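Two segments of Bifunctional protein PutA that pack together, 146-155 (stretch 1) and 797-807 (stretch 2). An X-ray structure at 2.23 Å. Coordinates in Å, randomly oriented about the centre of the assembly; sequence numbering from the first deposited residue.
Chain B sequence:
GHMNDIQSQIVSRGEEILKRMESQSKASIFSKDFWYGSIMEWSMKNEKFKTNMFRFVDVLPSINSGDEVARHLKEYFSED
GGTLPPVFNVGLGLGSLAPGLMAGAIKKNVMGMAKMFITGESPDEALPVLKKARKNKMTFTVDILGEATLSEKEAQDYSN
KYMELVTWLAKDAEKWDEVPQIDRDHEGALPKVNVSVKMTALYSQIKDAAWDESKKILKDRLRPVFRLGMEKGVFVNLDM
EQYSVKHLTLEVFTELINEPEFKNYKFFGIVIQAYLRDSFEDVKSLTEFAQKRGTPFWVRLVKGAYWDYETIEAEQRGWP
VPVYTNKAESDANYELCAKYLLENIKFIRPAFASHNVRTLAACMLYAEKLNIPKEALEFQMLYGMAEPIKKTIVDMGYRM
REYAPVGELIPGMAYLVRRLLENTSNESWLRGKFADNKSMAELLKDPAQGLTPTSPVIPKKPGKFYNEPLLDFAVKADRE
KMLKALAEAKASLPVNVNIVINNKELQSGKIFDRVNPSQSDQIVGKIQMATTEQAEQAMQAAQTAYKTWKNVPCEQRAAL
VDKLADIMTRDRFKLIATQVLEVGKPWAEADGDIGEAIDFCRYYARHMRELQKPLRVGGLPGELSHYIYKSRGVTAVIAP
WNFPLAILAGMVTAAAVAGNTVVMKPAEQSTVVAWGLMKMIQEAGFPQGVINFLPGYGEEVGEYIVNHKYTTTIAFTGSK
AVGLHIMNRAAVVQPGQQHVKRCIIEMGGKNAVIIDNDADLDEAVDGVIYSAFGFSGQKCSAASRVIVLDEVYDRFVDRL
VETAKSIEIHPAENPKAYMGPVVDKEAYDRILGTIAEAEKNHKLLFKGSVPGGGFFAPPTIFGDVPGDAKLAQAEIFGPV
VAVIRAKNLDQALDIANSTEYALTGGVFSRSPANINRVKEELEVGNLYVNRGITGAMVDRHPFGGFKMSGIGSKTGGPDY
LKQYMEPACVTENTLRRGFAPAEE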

# COMPACT_ATOMS: atom_id res chain seq x y z
N GLY B 146 10.40 8.30 47.17
CA GLY B 146 11.06 9.38 46.45
C GLY B 146 10.80 9.25 44.97
O GLY B 146 10.34 8.22 44.48
N GLU B 147 11.10 10.33 44.25
CA GLU B 147 11.09 10.25 42.80
C GLU B 147 12.35 9.52 42.35
O GLU B 147 13.19 9.10 43.16
CB GLU B 147 11.00 11.64 42.18
CG GLU B 147 10.31 12.66 43.05
CD GLU B 147 9.92 13.91 42.29
OE1 GLU B 147 9.96 13.89 41.04
OE2 GLU B 147 9.60 14.92 42.96
N ALA B 148 12.48 9.33 41.04
CA ALA B 148 13.65 8.65 40.51
C ALA B 148 14.92 9.41 40.88
O ALA B 148 14.95 10.64 40.90
CB ALA B 148 13.54 8.51 38.99
N THR B 149 15.96 8.65 41.24
CA THR B 149 17.28 9.23 41.42
C THR B 149 17.91 9.36 40.04
O THR B 149 18.44 8.39 39.49
CB THR B 149 18.14 8.38 42.35
OG1 THR B 149 17.66 8.49 43.70
CG2 THR B 149 19.62 8.85 42.32
N LEU B 150 17.86 10.57 39.49
CA LEU B 150 18.43 10.87 38.18
C LEU B 150 19.78 11.57 38.27
O LEU B 150 20.51 11.59 37.27
CB LEU B 150 17.47 11.75 37.38
CG LEU B 150 16.16 11.08 36.99
CD1 LEU B 150 15.28 12.01 36.17
CD2 LEU B 150 16.44 9.82 36.20
N SER B 151 20.13 12.16 39.41
CA SER B 151 21.36 12.91 39.55
C SER B 151 22.10 12.48 40.82
O SER B 151 21.52 11.89 41.74
CB SER B 151 21.08 14.40 39.60
OG SER B 151 20.42 14.70 40.82
N GLU B 152 23.39 12.82 40.88
CA GLU B 152 24.15 12.51 42.08
C GLU B 152 23.72 13.37 43.27
O GLU B 152 23.81 12.90 44.42
CB GLU B 152 25.65 12.65 41.81
CG GLU B 152 26.18 11.45 41.04
CD GLU B 152 25.76 10.12 41.66
OE1 GLU B 152 26.29 9.77 42.73
OE2 GLU B 152 24.89 9.42 41.07
N LYS B 153 23.24 14.59 43.04
CA LYS B 153 22.65 15.35 44.14
C LYS B 153 21.47 14.61 44.76
O LYS B 153 21.35 14.52 45.99
CB LYS B 153 22.19 16.73 43.68
CG LYS B 153 21.55 17.53 44.83
CD LYS B 153 21.19 18.94 44.46
CE LYS B 153 20.32 19.56 45.55
NZ LYS B 153 19.54 20.74 45.07
N GLU B 154 20.58 14.07 43.92
CA GLU B 154 19.43 13.34 44.44
C GLU B 154 19.86 12.06 45.15
O GLU B 154 19.31 11.71 46.21
CB GLU B 154 18.46 13.03 43.29
CG GLU B 154 17.67 14.26 42.81
CD GLU B 154 17.15 14.12 41.38
OE1 GLU B 154 17.37 13.06 40.75
OE2 GLU B 154 16.53 15.09 40.88
N ALA B 155 20.86 11.36 44.61
CA ALA B 155 21.39 10.17 45.28
C ALA B 155 21.94 10.53 46.65
O ALA B 155 21.67 9.84 47.64
CB ALA B 155 22.48 9.52 44.43
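Stretch 2 (797-807) VDRLVETAKSI

What shape does stretch 2 bring to the contact, and where does it lie? It is a helix, already under way at Val-797, that runs past a loop of stretch 1 and the first turn of the helix opening at Glu-152. As stretch 2 advances, its contacts with the loop move the same way, from Glu-147, Ala-148 and Leu-150 at Arg-799 to Leu-150 and Ser-151 at Thr-803 and on to Glu-152 at Ser-806, while the new helix turns back so that Glu-154 reaches Arg-799. The backbones come nearest where the CA of Ser-151 lies 4.3 Å from the CA of Thr-803. Val-797, Leu-800, Val-801 and Ala-804 make no contact, so the touching residues recur about once per turn: Asp-798 and Arg-799, then Glu-802 and Thr-803, then Ser-806. Together the two stretches bury 508 Å².

How does the first turn reach stretch 1? Asp-798 contributes little: its OD2 is 4.5 Å from Lys-153 NZ, opposite charges too far apart for a salt bridge. Arg-799 does far more, and is the residue most covered by the partner. Its CA-to-CB bond points sideways, but the long chain brings the guanidinium across to Glu-154. There Arg-799 NE donates to Glu-154 OE2 at 2.6 Å, a hydrogen-bonded salt bridge along the guanidinium edge, while Arg-799 NH2 makes a weak bond to Glu-154 OE1 at 3.3 Å. The same OE1 of Glu-154 accepts from Leu-150 N at 2.8 Å, so one carboxylate ties the loop to both its own helix and the arginine. Leu-150 CD1 lies 3.4 Å from Arg-799 NH2, and Glu-147 OE1 adds a salt bridge of charge alone, 3.6 Å from Arg-799 NH1 and well out of the guanidinium plane.

What fills the middle of the contact? Glu-802 points toward stretch 1, its OE1 3.8 Å from Lys-153 CB. A water joins the backbones here, accepting from Lys-153 N at 3.2 Å and donating to Glu-802 O at 3.0 Å; it also donates to Glu-802 OE1 at 2.7 Å. Thr-803 turns its OG1 back to its own helix, donating to Arg-799 O at 2.8 Å, and its CG2 packs 3.3 Å from Leu-150 O. Ser-151 CB settles 3.5 Å from Glu-802 O and 3.7 Å from Thr-803 N.

How does the last part of stretch 2 meet the new helix? Beyond Lys-805, which makes no contact, Ser-806 points toward stretch 1, and its OG accepts from Glu-152 N at 3.0 Å. That same OG donates to Glu-802 O at 3.1 Å, so one hydroxyl links the two backbones. Within stretch 1, Ser-151 OG caps the helix by accepting from Glu-154 N at 3.2 Å. Ile-807 makes no contact with stretch 1.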

# COMPACT_ATOMS: atom_id res chain seq x y z
N VAL B 797 14.84 22.67 34.77
CA VAL B 797 16.22 23.02 34.43
C VAL B 797 17.17 22.66 35.57
O VAL B 797 18.30 22.22 35.33
CB VAL B 797 16.29 24.52 34.05
CG1 VAL B 797 17.71 25.01 34.02
CG2 VAL B 797 15.66 24.72 32.69
N ASP B 798 16.73 22.82 36.82
CA ASP B 798 17.61 22.42 37.93
C ASP B 798 17.91 20.92 37.86
O ASP B 798 19.07 20.51 37.95
CB ASP B 798 16.99 22.78 39.28
CG ASP B 798 17.83 22.29 40.48
OD1 ASP B 798 18.91 22.86 40.74
OD2 ASP B 798 17.41 21.32 41.16
N ARG B 799 16.89 20.08 37.65
CA ARG B 799 17.14 18.64 37.57
C ARG B 799 17.92 18.27 36.31
O ARG B 799 18.77 17.37 36.35
CB ARG B 799 15.83 17.87 37.62
CG ARG B 799 15.11 17.95 38.95
CD ARG B 799 14.03 16.87 39.00
NE ARG B 799 14.56 15.52 39.19
CZ ARG B 799 13.85 14.41 39.04
NH1 ARG B 799 12.57 14.49 38.69
NH2 ARG B 799 14.40 13.22 39.24
N LEU B 800 17.66 18.97 35.20
CA LEU B 800 18.40 18.73 33.96
C LEU B 800 19.89 18.99 34.15
O LEU B 800 20.73 18.18 33.74
CB LEU B 800 17.86 19.61 32.83
CG LEU B 800 18.53 19.40 31.47
CD1 LEU B 800 18.08 18.08 30.83
CD2 LEU B 800 18.32 20.59 30.50
N VAL B 801 20.22 20.13 34.76
CA VAL B 801 21.61 20.50 34.99
C VAL B 801 22.28 19.52 35.95
O VAL B 801 23.40 19.05 35.71
CB VAL B 801 21.69 21.95 35.52
CG1 VAL B 801 23.10 22.26 36.07
CG2 VAL B 801 21.32 22.93 34.42
N GLU B 802 21.60 19.18 37.05
CA GLU B 802 22.18 18.23 37.99
C GLU B 802 22.36 16.86 37.35
O GLU B 802 23.36 16.18 37.61
CB GLU B 802 21.32 18.13 39.24
CG GLU B 802 21.37 19.39 40.10
CD GLU B 802 22.78 19.75 40.53
OE1 GLU B 802 23.55 18.85 40.90
OE2 GLU B 802 23.13 20.95 40.47
N THR B 803 21.42 16.44 36.50
CA THR B 803 21.58 15.14 35.84
C THR B 803 22.70 15.19 34.82
O THR B 803 23.50 14.25 34.72
CB THR B 803 20.26 14.70 35.18
OG1 THR B 803 19.23 14.60 36.15
CG2 THR B 803 20.42 13.34 34.52
N ALA B 804 22.78 16.29 34.06
CA ALA B 804 23.87 16.43 33.10
C ALA B 804 25.23 16.44 33.79
O ALA B 804 26.20 15.89 33.25
CB ALA B 804 23.67 17.70 32.27
N LYS B 805 25.32 17.01 35.00
CA LYS B 805 26.58 16.96 35.76
C LYS B 805 27.01 15.53 36.08
O LYS B 805 28.18 15.30 36.37
CB LYS B 805 26.48 17.71 37.10
CG LYS B 805 26.54 19.22 37.03
CD LYS B 805 26.46 19.80 38.45
CE LYS B 805 26.37 21.32 38.44
NZ LYS B 805 26.02 21.83 39.79
N SER B 806 26.07 14.58 36.09
CA SER B 806 26.38 13.24 36.56
C SER B 806 26.83 12.28 35.47
O SER B 806 27.37 11.22 35.80
CB SER B 806 25.16 12.65 37.29
OG SER B 806 24.75 13.52 38.33
N ILE B 807 26.62 12.59 34.19
CA ILE B 807 26.93 11.59 33.16
C ILE B 807 28.42 11.64 32.84
O ILE B 807 29.06 12.69 32.91
CB ILE B 807 26.08 11.77 31.89
CG1 ILE B 807 26.37 13.09 31.20
CG2 ILE B 807 24.59 11.65 32.25
CD1 ILE B 807 25.64 13.23 29.89
O HOH W 1 24.24 16.31 40.51